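Local coordinates for putative restriction endonuclease domain-containing protein (Anabaena variabilis, PDB 3OT2) that is of unknown function but probably acts as a nuclease, as a Uma2 (DUF820) family member of the PD-(D/E)XK restriction endonuclease clan, at residues L18-P23 with E68-F73; A24-E29 with T123-H128; D13-L18 with G30-K35. All blocks are in the same frame, centred on the assembly; numbering follows the deposited sequence.

Contact 1: residues L18-P23 with E68-F73; sequences LPETEP and ELRCTF. With BU1 (1,4-butanediol), chain E; EDO (1,2-ethanediol), chain I.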
loop_
_atom_site.group_PDB
_atom_site.type_symbol
_atom_site.label_atom_id
_atom_site.label_comp_id
_atom_site.label_asym_id
_atom_site.label_seq_id
_atom_site.Cartn_x
_atom_site.Cartn_y
_atom_site.Cartn_z
ATOM N N LEU A 18 -24.005 3.819 18.783
ATOM C CA LEU A 18 -23.045 3.540 19.859
ATOM C C LEU A 18 -22.276 4.807 20.303
ATOM O O LEU A 18 -22.162 5.761 19.518
ATOM C CB LEU A 18 -22.047 2.443 19.433
ATOM C CG LEU A 18 -22.626 1.092 18.975
ATOM C CD1 LEU A 18 -21.531 0.191 18.446
ATOM C CD2 LEU A 18 -23.385 0.387 20.094
ATOM N N PRO A 19 -21.743 4.847 21.552
ATOM C CA PRO A 19 -21.031 6.060 21.997
ATOM C C PRO A 19 -19.633 6.195 21.391
ATOM O O PRO A 19 -19.043 5.177 21.022
ATOM C CB PRO A 19 -20.954 5.883 23.517
ATOM C CG PRO A 19 -20.972 4.414 23.726
ATOM C CD PRO A 19 -21.810 3.832 22.630
ATOM N N GLU A 20 -19.094 7.445 21.313
ATOM C CA GLU A 20 -17.741 7.689 20.796
ATOM C C GLU A 20 -16.694 7.143 21.791
ATOM O O GLU A 20 -16.980 7.029 22.987
ATOM C CB GLU A 20 -17.503 9.178 20.471
ATOM C CG GLU A 20 -18.127 9.661 19.157
ATOM C CD GLU A 20 -17.344 9.566 17.855
ATOM O OE1 GLU A 20 -16.151 9.187 17.874
ATOM O OE2 GLU A 20 -17.928 9.920 16.805
ATOM N N THR A 21 -15.519 6.718 21.277
ATOM C CA THR A 21 -14.420 6.153 22.077
ATOM C C THR A 21 -13.146 6.984 21.878
ATOM O O THR A 21 -13.085 7.790 20.944
ATOM C CB THR A 21 -14.175 4.664 21.707
ATOM O OG1 THR A 21 -13.762 4.558 20.340
ATOM C CG2 THR A 21 -15.383 3.779 21.948
ATOM N N GLU A 22 -12.141 6.810 22.762
ATOM C CA GLU A 22 -10.844 7.486 22.631
ATOM C C GLU A 22 -9.737 6.440 22.727
ATOM O O GLU A 22 -9.541 5.874 23.810
ATOM C CB GLU A 22 -10.627 8.610 23.650
ATOM C CG GLU A 22 -10.051 9.886 23.037
ATOM C CD GLU A 22 -8.648 9.818 22.453
ATOM O OE1 GLU A 22 -7.705 9.456 23.198
ATOM O OE2 GLU A 22 -8.483 10.171 21.261
ATOM N N PRO A 23 -9.063 6.098 21.594
ATOM C CA PRO A 23 -9.201 6.661 20.234
ATOM C C PRO A 23 -10.530 6.272 19.579
ATOM O O PRO A 23 -11.179 5.318 20.020
ATOM C CB PRO A 23 -7.998 6.063 19.478
ATOM C CG PRO A 23 -7.081 5.544 20.535
ATOM C CD PRO A 23 -7.997 5.084 21.622
ATOM N N GLU A 68 -9.401 14.520 12.702
ATOM C CA GLU A 68 -10.199 13.447 13.298
ATOM C C GLU A 68 -11.736 13.625 13.117
ATOM O O GLU A 68 -12.497 13.478 14.079
ATOM C CB GLU A 68 -9.880 13.353 14.801
ATOM C CG GLU A 68 -8.414 13.134 15.151
ATOM C CD GLU A 68 -7.864 11.767 14.809
ATOM O OE1 GLU A 68 -8.663 10.808 14.773
ATOM O OE2 GLU A 68 -6.633 11.643 14.607
ATOM N N LEU A 69 -12.184 13.895 11.884
ATOM C CA LEU A 69 -13.599 14.061 11.585
ATOM C C LEU A 69 -14.177 12.733 11.076
ATOM O O LEU A 69 -13.564 12.083 10.225
ATOM C CB LEU A 69 -13.770 15.181 10.532
ATOM C CG LEU A 69 -15.165 15.426 9.971
ATOM C CD1 LEU A 69 -16.069 16.129 11.004
ATOM C CD2 LEU A 69 -15.092 16.231 8.688
ATOM N N ARG A 70 -15.350 12.325 11.602
ATOM C CA ARG A 70 -16.000 11.097 11.158
ATOM C C ARG A 70 -16.663 11.300 9.795
ATOM O O ARG A 70 -17.389 12.271 9.595
ATOM C CB ARG A 70 -17.014 10.602 12.199
ATOM C CG ARG A 70 -17.808 9.363 11.763
ATOM C CD ARG A 70 -18.588 8.710 12.908
ATOM N NE ARG A 70 -17.740 8.437 14.068
ATOM C CZ ARG A 70 -16.952 7.375 14.186
ATOM N NH1 ARG A 70 -16.923 6.448 13.233
ATOM N NH2 ARG A 70 -16.186 7.231 15.254
ATOM N N CYS A 71 -16.377 10.396 8.857
ATOM C CA CYS A 71 -16.954 10.369 7.520
ATOM C C CYS A 71 -17.646 9.038 7.330
ATOM O O CYS A 71 -16.992 7.994 7.400
ATOM C CB CYS A 71 -15.886 10.621 6.461
ATOM S SG CYS A 71 -15.158 12.281 6.549
ATOM N N THR A 72 -18.979 9.067 7.152
ATOM C CA THR A 72 -19.793 7.859 7.006
ATOM C C THR A 72 -20.362 7.795 5.593
ATOM O O THR A 72 -21.194 8.622 5.231
ATOM C CB THR A 72 -20.888 7.820 8.084
ATOM O OG1 THR A 72 -20.265 7.929 9.360
ATOM C CG2 THR A 72 -21.739 6.532 8.036
ATOM N N PHE A 73 -19.941 6.783 4.809
ATOM C CA PHE A 73 -20.386 6.607 3.427
ATOM C C PHE A 73 -20.032 5.199 2.953
ATOM O O PHE A 73 -19.126 4.570 3.504
ATOM C CB PHE A 73 -19.736 7.677 2.505
ATOM C CG PHE A 73 -18.224 7.665 2.548
ATOM C CD1 PHE A 73 -17.533 8.417 3.494
ATOM C CD2 PHE A 73 -17.494 6.864 1.680
ATOM C CE1 PHE A 73 -16.142 8.386 3.552
ATOM C CE2 PHE A 73 -16.097 6.847 1.727
ATOM C CZ PHE A 73 -15.435 7.597 2.667
HETATM C C1 BU1 E . -20.842 7.692 16.212
HETATM C C2 BU1 E . -20.387 6.234 16.292
HETATM C C3 BU1 E . -19.334 6.182 17.400
HETATM C C4 BU1 E . -18.828 4.768 17.589
HETATM O O5 BU1 E . -21.976 7.759 15.356
HETATM O O6 BU1 E . -17.777 4.847 18.575
HETATM C C1 EDO I . -15.298 12.375 16.195
HETATM O O1 EDO I . -16.610 12.265 15.647
HETATM C C2 EDO I . -14.483 11.200 15.697
HETATM O O2 EDO I . -13.189 11.286 16.295
#
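Glu20 carries the encounter of the 18-23 loop with Arg70, and the two residues before it offer their carbonyls to the bound diol. The carbonyl oxygen of Leu18 comes near the 1,4-butanediol chain, and that of Pro19 accepts a 2.8 Å hydrogen bond from butanediol O6. At Glu20 the side chain bends about its CB-CG bond (chi2 -89°), turning the carboxylate to meet the arginine coming from the opposite direction. Arg70 grips it side-on: NE lies 3.1 Å from Glu20 OE2, on the syn side but tilted well out of the carboxylate plane, and NH2 lies 3.3 Å from Glu20 OE1, approached from above that plane. The two flat groups are turned 51° from each other, although both oxygens stay close to the guanidinium plane. A 1,2-ethanediol adds a second hydrogen bond to Glu20 OE2, 2.9 Å from its O1. Farther along, Thr21 OG1 donates to Pro23 O at 2.7 Å, a bond that spans the cis peptide before that proline. Arg70 has other partners: NH2 also bonds Ser25 O and NH1 the hydroxyl of Ser77, which fixes the rotation of the guanidinium. Butanediol C3 lies over one of its faces, 3.8 Å above the plane. Loop and arginine thus form one side of a surface pocket, lined by the Leu18 and Pro19 carbonyls and the salt-bridged guanidinium and occupied here by 1,4-butanediol.

Contact 2: residues A24-E29 with T123-H128; sequences ASEYIE and TKNILH. With EDO (1,2-ethanediol), chain G; EDO (1,2-ethanediol), chain K.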
loop_
_atom_site.group_PDB
_atom_site.type_symbol
_atom_site.label_atom_id
_atom_site.label_comp_id
_atom_site.label_asym_id
_atom_site.label_seq_id
_atom_site.Cartn_x
_atom_site.Cartn_y
_atom_site.Cartn_z
ATOM N N ALA A 24 -10.942 7.026 18.536
ATOM C CA ALA A 24 -12.206 6.789 17.841
ATOM C C ALA A 24 -12.291 5.386 17.212
ATOM O O ALA A 24 -11.272 4.756 16.914
ATOM C CB ALA A 24 -12.415 7.848 16.781
ATOM N N SER A 25 -13.523 4.891 17.072
ATOM C CA SER A 25 -13.805 3.598 16.470
ATOM C C SER A 25 -14.296 3.769 15.039
ATOM O O SER A 25 -15.108 4.655 14.739
ATOM C CB SER A 25 -14.827 2.825 17.290
ATOM O OG SER A 25 -14.283 2.507 18.558
ATOM N N GLU A 26 -13.800 2.905 14.166
ATOM C CA GLU A 26 -14.196 2.869 12.775
ATOM C C GLU A 26 -15.020 1.630 12.526
ATOM O O GLU A 26 -14.854 0.621 13.225
ATOM C CB GLU A 26 -12.975 2.901 11.845
ATOM C CG GLU A 26 -12.147 4.164 11.974
ATOM C CD GLU A 26 -11.023 4.301 10.962
ATOM O OE1 GLU A 26 -10.154 3.408 10.917
ATOM O OE2 GLU A 26 -10.974 5.326 10.250
ATOM N N TYR A 27 -15.938 1.718 11.566
ATOM C CA TYR A 27 -16.779 0.601 11.133
ATOM C C TYR A 27 -16.367 0.298 9.691
ATOM O O TYR A 27 -16.669 1.074 8.774
ATOM C CB TYR A 27 -18.272 0.925 11.290
ATOM C CG TYR A 27 -19.189 -0.194 10.849
ATOM C CD1 TYR A 27 -19.569 -1.203 11.731
ATOM C CD2 TYR A 27 -19.715 -0.222 9.561
ATOM C CE1 TYR A 27 -20.432 -2.228 11.335
ATOM C CE2 TYR A 27 -20.576 -1.238 9.154
ATOM C CZ TYR A 27 -20.942 -2.232 10.049
ATOM O OH TYR A 27 -21.770 -3.243 9.632
ATOM N N ILE A 28 -15.577 -0.783 9.518
ATOM C CA ILE A 28 -14.986 -1.163 8.233
ATOM C C ILE A 28 -15.332 -2.595 7.925
ATOM O O ILE A 28 -14.996 -3.484 8.710
ATOM C CB ILE A 28 -13.447 -0.962 8.243
ATOM C CG1 ILE A 28 -13.041 0.448 8.745
ATOM C CG2 ILE A 28 -12.863 -1.251 6.848
ATOM C CD1 ILE A 28 -11.674 0.523 9.335
ATOM N N GLU A 29 -15.988 -2.819 6.777
ATOM C CA GLU A 29 -16.372 -4.156 6.287
ATOM C C GLU A 29 -17.144 -4.952 7.364
ATOM O O GLU A 29 -16.920 -6.152 7.545
ATOM C CB GLU A 29 -15.124 -4.931 5.808
ATOM C CG GLU A 29 -14.388 -4.227 4.675
ATOM C CD GLU A 29 -13.109 -4.870 4.181
ATOM O OE1 GLU A 29 -12.411 -5.512 4.999
ATOM O OE2 GLU A 29 -12.759 -4.657 2.998
ATOM N N THR A 123 -4.738 1.535 3.950
ATOM C CA THR A 123 -4.750 1.467 2.477
ATOM C C THR A 123 -6.169 1.145 2.006
ATOM O O THR A 123 -6.658 1.825 1.109
ATOM C CB THR A 123 -3.707 0.469 1.964
ATOM O OG1 THR A 123 -2.450 0.950 2.403
ATOM C CG2 THR A 123 -3.680 0.401 0.463
ATOM N N LYS A 124 -6.842 0.173 2.650
ATOM C CA LYS A 124 -8.237 -0.157 2.318
ATOM C C LYS A 124 -9.137 1.079 2.502
ATOM O O LYS A 124 -9.998 1.327 1.665
ATOM C CB LYS A 124 -8.772 -1.290 3.195
ATOM C CG LYS A 124 -8.176 -2.661 2.941
ATOM C CD LYS A 124 -8.818 -3.617 3.911
ATOM C CE LYS A 124 -8.203 -4.968 3.835
ATOM N NZ LYS A 124 -8.942 -5.930 4.694
ATOM N N ASN A 125 -8.959 1.821 3.607
ATOM C CA ASN A 125 -9.752 3.028 3.889
ATOM C C ASN A 125 -9.546 4.091 2.814
ATOM O O ASN A 125 -10.525 4.678 2.351
ATOM C CB ASN A 125 -9.425 3.599 5.282
ATOM C CG ASN A 125 -10.049 2.803 6.408
ATOM O OD1 ASN A 125 -10.952 1.968 6.205
ATOM N ND2 ASN A 125 -9.598 3.051 7.625
ATOM N N ILE A 126 -8.296 4.302 2.375
ATOM C CA ILE A 126 -7.999 5.275 1.326
ATOM C C ILE A 126 -8.652 4.808 0.032
ATOM O O ILE A 126 -9.297 5.608 -0.647
ATOM C CB ILE A 126 -6.475 5.536 1.160
ATOM C CG1 ILE A 126 -5.907 6.303 2.386
ATOM C CG2 ILE A 126 -6.199 6.320 -0.140
ATOM C CD1 ILE A 126 -4.378 6.347 2.485
ATOM N N LEU A 127 -8.526 3.514 -0.302
ATOM C CA LEU A 127 -9.108 3.031 -1.555
ATOM C C LEU A 127 -10.644 3.110 -1.530
ATOM O O LEU A 127 -11.242 3.383 -2.571
ATOM C CB LEU A 127 -8.602 1.624 -1.898
ATOM C CG LEU A 127 -7.081 1.528 -2.162
ATOM C CD1 LEU A 127 -6.629 0.084 -2.164
ATOM C CD2 LEU A 127 -6.667 2.248 -3.458
ATOM N N HIS A 128 -11.271 2.929 -0.350
ATOM C CA HIS A 128 -12.734 3.043 -0.173
ATOM C C HIS A 128 -13.147 4.514 -0.404
ATOM O O HIS A 128 -14.154 4.760 -1.060
ATOM C CB HIS A 128 -13.169 2.538 1.222
ATOM C CG HIS A 128 -14.644 2.644 1.484
ATOM N ND1 HIS A 128 -15.528 1.723 0.968
ATOM C CD2 HIS A 128 -15.335 3.561 2.205
ATOM C CE1 HIS A 128 -16.730 2.111 1.365
ATOM N NE2 HIS A 128 -16.661 3.215 2.118
HETATM C C1 EDO G . -9.276 -3.990 8.020
HETATM O O1 EDO G . -8.330 -4.757 7.254
HETATM C C2 EDO G . -10.680 -4.255 7.490
HETATM O O2 EDO G . -11.445 -5.047 8.419
HETATM C C1 EDO K . 0.596 0.512 0.703
HETATM O O1 EDO K . 0.485 0.906 2.067
HETATM C C2 EDO K . -0.091 -0.843 0.507
HETATM O O2 EDO K . 0.624 -1.867 1.201
#
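The carboxylate of Glu26 and the amide of Asn125 meet from opposite directions with their planes nearly perpendicular, 88° apart. Their one link is a weak hydrogen bond, Asn125 ND2 to Glu26 OE1 at 3.4 Å, bent to 128° at the hydrogen. The other carboxylate oxygen, OE2, has its partner in the backbone N of Val79. Beside the amide sits Ile28, crossing Asn125 at about a right angle; its CD1 lies 3.5 Å from Asn125 OD1 and 3.7 Å from Asn125 ND2, a methyl set against both polar ends. Helix 119-131, which bears Asn125, is the crossover helix of a beta-alpha-beta unit between the parallel strands 108-112 and 136-141, consistent with the PD-(D/E)XK core, and here it meets the small hairpin of strands 25-28 and 31-34. Past the end of strand 25-28, Glu29 OE1 forms a long salt bridge of 3.5 Å with Lys124 NZ. The lysine is fully extended beyond CG, and its ammonium also bonds O1 of a 1,2-ethanediol at 2.9 Å. Its stronger polar partner is Asp160 of the second subunit, close enough to Glu29 OE2 that the lysine probably eases repulsion between the two acids.

Contact 3: residues D13-L18 with G30-K35; sequences DEFLKL and GKIIQK. With BU1 (1,4-butanediol), chain E.
Next to the packing of Phe15 on Ile32, 1,4-butanediol O5 donates a hydrogen bond of 3.0 Å to the carbonyl oxygen of Leu16. The acceptor belongs to the type I turn from Phe15 to Leu18, at the C-terminal side of the short N-terminal helix, which brings the side chains of both its end residues round to Ile32. Phe15 holds its ring anti to the backbone N (chi1 167°), directed at the strand, with CD1 3.7 Å from Ile32 CG1. The Ile32 CD1 methyl lies at the ring edge, in plane, 3.9 Å from the same CD1 of Phe15. That methyl also reaches Leu18 CD1 at 4.0 Å, and so is shared between the two ends of the turn. The far end of the ring is used differently: Phe15 CZ approaches butanediol C4 to 3.5 Å, and Tyr27 and Arg70 also pack on the ring. Replacing Phe15 by an alanine would probably open a gap between Ile32 and the butanediol, leaving the isoleucine with little but Leu18 to meet on this segment and the diol carbons without their aromatic wall. No hydrogen bond joins 13-18 to 30-35. The cohesion between turn and strand is therefore apolar and depends on fit, whereas the diol adds a mixed character, its carbons against the phenyl ring and its O5 hydroxyl on the backbone carbonyl of Leu16, an acceptor that does not depend on the side chain there.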
loop_
_atom_site.group_PDB
_atom_site.type_symbol
_atom_site.label_atom_id
_atom_site.label_comp_id
_atom_site.label_asym_id
_atom_site.label_seq_id
_atom_site.Cartn_x
_atom_site.Cartn_y
_atom_site.Cartn_z
ATOM N N ASP A 13 -26.066 1.261 10.828
ATOM C CA ASP A 13 -27.111 2.008 11.553
ATOM C C ASP A 13 -27.021 1.759 13.062
ATOM O O ASP A 13 -27.105 2.713 13.836
ATOM C CB ASP A 13 -28.520 1.653 11.029
ATOM C CG ASP A 13 -28.818 2.145 9.617
ATOM O OD1 ASP A 13 -28.247 3.200 9.209
ATOM O OD2 ASP A 13 -29.651 1.505 8.930
ATOM N N GLU A 14 -26.791 0.490 13.464
ATOM C CA GLU A 14 -26.603 0.085 14.858
ATOM C C GLU A 14 -25.297 0.678 15.408
ATOM O O GLU A 14 -25.301 1.238 16.502
ATOM C CB GLU A 14 -26.596 -1.449 14.992
ATOM C CG GLU A 14 -27.973 -2.092 14.909
ATOM C CD GLU A 14 -27.999 -3.582 14.615
ATOM O OE1 GLU A 14 -26.959 -4.256 14.804
ATOM O OE2 GLU A 14 -29.074 -4.081 14.210
ATOM N N PHE A 15 -24.195 0.589 14.630
ATOM C CA PHE A 15 -22.880 1.127 15.015
ATOM C C PHE A 15 -22.949 2.627 15.332
ATOM O O PHE A 15 -22.329 3.072 16.296
ATOM C CB PHE A 15 -21.817 0.870 13.910
ATOM C CG PHE A 15 -20.530 1.654 14.099
ATOM C CD1 PHE A 15 -19.537 1.194 14.955
ATOM C CD2 PHE A 15 -20.333 2.875 13.451
ATOM C CE1 PHE A 15 -18.369 1.942 15.160
ATOM C CE2 PHE A 15 -19.168 3.625 13.669
ATOM C CZ PHE A 15 -18.195 3.147 14.514
ATOM N N LEU A 16 -23.662 3.402 14.494
ATOM C CA LEU A 16 -23.766 4.853 14.622
ATOM C C LEU A 16 -24.566 5.290 15.863
ATOM O O LEU A 16 -24.457 6.443 16.265
ATOM C CB LEU A 16 -24.348 5.468 13.345
ATOM C CG LEU A 16 -23.448 5.401 12.092
ATOM C CD1 LEU A 16 -24.237 5.701 10.846
ATOM C CD2 LEU A 16 -22.232 6.333 12.192
ATOM N N LYS A 17 -25.316 4.377 16.490
ATOM C CA LYS A 17 -26.059 4.685 17.715
ATOM C C LYS A 17 -25.148 4.524 18.941
ATOM O O LYS A 17 -25.481 5.027 20.014
ATOM C CB LYS A 17 -27.309 3.788 17.852
ATOM C CG LYS A 17 -28.382 4.028 16.788
ATOM C CD LYS A 17 -29.424 2.920 16.812
ATOM C CE LYS A 17 -30.264 2.880 15.563
ATOM N NZ LYS A 17 -31.104 1.653 15.520
ATOM N N LEU A 18 -24.005 3.819 18.783
ATOM C CA LEU A 18 -23.045 3.540 19.859
ATOM C C LEU A 18 -22.276 4.807 20.303
ATOM O O LEU A 18 -22.162 5.761 19.518
ATOM C CB LEU A 18 -22.047 2.443 19.433
ATOM C CG LEU A 18 -22.626 1.092 18.975
ATOM C CD1 LEU A 18 -21.531 0.191 18.446
ATOM C CD2 LEU A 18 -23.385 0.387 20.094
ATOM N N GLY A 30 -18.023 -4.261 8.082
ATOM C CA GLY A 30 -18.850 -4.849 9.132
ATOM C C GLY A 30 -18.180 -5.060 10.477
ATOM O O GLY A 30 -18.822 -5.566 11.396
ATOM N N LYS A 31 -16.894 -4.670 10.610
ATOM C CA LYS A 31 -16.107 -4.842 11.833
ATOM C C LYS A 31 -15.846 -3.505 12.518
ATOM O O LYS A 31 -15.675 -2.483 11.847
ATOM C CB LYS A 31 -14.755 -5.516 11.527
ATOM C CG LYS A 31 -14.844 -6.855 10.795
ATOM C CD LYS A 31 -13.485 -7.261 10.213
ATOM C CE LYS A 31 -13.567 -8.418 9.245
ATOM N NZ LYS A 31 -14.067 -8.006 7.902
ATOM N N ILE A 32 -15.804 -3.520 13.851
ATOM C CA ILE A 32 -15.502 -2.330 14.637
ATOM C C ILE A 32 -14.009 -2.384 14.980
ATOM O O ILE A 32 -13.556 -3.353 15.606
ATOM C CB ILE A 32 -16.403 -2.184 15.891
ATOM C CG1 ILE A 32 -17.896 -2.131 15.500
ATOM C CG2 ILE A 32 -15.987 -0.946 16.699
ATOM C CD1 ILE A 32 -18.907 -2.236 16.680
ATOM N N ILE A 33 -13.246 -1.394 14.501
ATOM C CA ILE A 33 -11.808 -1.314 14.734
ATOM C C ILE A 33 -11.495 0.043 15.337
ATOM O O ILE A 33 -11.790 1.088 14.741
ATOM C CB ILE A 33 -10.936 -1.585 13.466
ATOM C CG1 ILE A 33 -11.317 -2.914 12.768
ATOM C CG2 ILE A 33 -9.425 -1.565 13.822
ATOM C CD1 ILE A 33 -11.006 -2.963 11.291
ATOM N N GLN A 34 -10.885 0.021 16.518
ATOM C CA GLN A 34 -10.485 1.237 17.211
ATOM C C GLN A 34 -9.191 1.757 16.609
ATOM O O GLN A 34 -8.301 0.963 16.300
ATOM C CB GLN A 34 -10.330 0.952 18.693
ATOM C CG GLN A 34 -10.356 2.206 19.548
ATOM C CD GLN A 34 -10.394 1.925 21.030
ATOM O OE1 GLN A 34 -10.241 0.788 21.493
ATOM N NE2 GLN A 34 -10.610 2.973 21.801
ATOM N N LYS A 35 -9.091 3.089 16.428
ATOM C CA LYS A 35 -7.904 3.746 15.867
ATOM C C LYS A 35 -6.701 3.607 16.826
ATOM O O LYS A 35 -6.922 3.343 18.005
ATOM C CB LYS A 35 -8.193 5.241 15.594
ATOM C CG LYS A 35 -8.935 5.506 14.296
ATOM C CD LYS A 35 -9.051 7.009 14.012
ATOM C CE LYS A 35 -7.716 7.637 13.647
ATOM N NZ LYS A 35 -7.881 8.994 13.079
HETATM C C1 BU1 E . -20.842 7.692 16.212
HETATM C C2 BU1 E . -20.387 6.234 16.292
HETATM C C3 BU1 E . -19.334 6.182 17.400
HETATM C C4 BU1 E . -18.828 4.768 17.589
HETATM O O5 BU1 E . -21.976 7.759 15.356
HETATM O O6 BU1 E . -17.777 4.847 18.575
#

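How the contacts relate
From the N terminus, helix 12-15 and its turn come first, and contact 3 closes the shortest loop, returning the chain at strand 31-34 after eleven intervening residues. The 18-23 segment, sharing Leu18 with contact 3, then reaches 68-73 in contact 1, while strand 25-28 packs on helix 119-131 in contact 2, the longest closure. In chain order the segments of every pair alternate, so all three cross. Strands 25-28 and 31-34 pair as a hairpin, joining contacts 2 and 3; the Lys35-Glu68 salt bridge links 3 and 1, and His128 with Phe73 O links 2 and 1. Contact 3 closes the N-terminal region on itself, contact 1 ties it to 68-73 and contact 2 to the crossover helix.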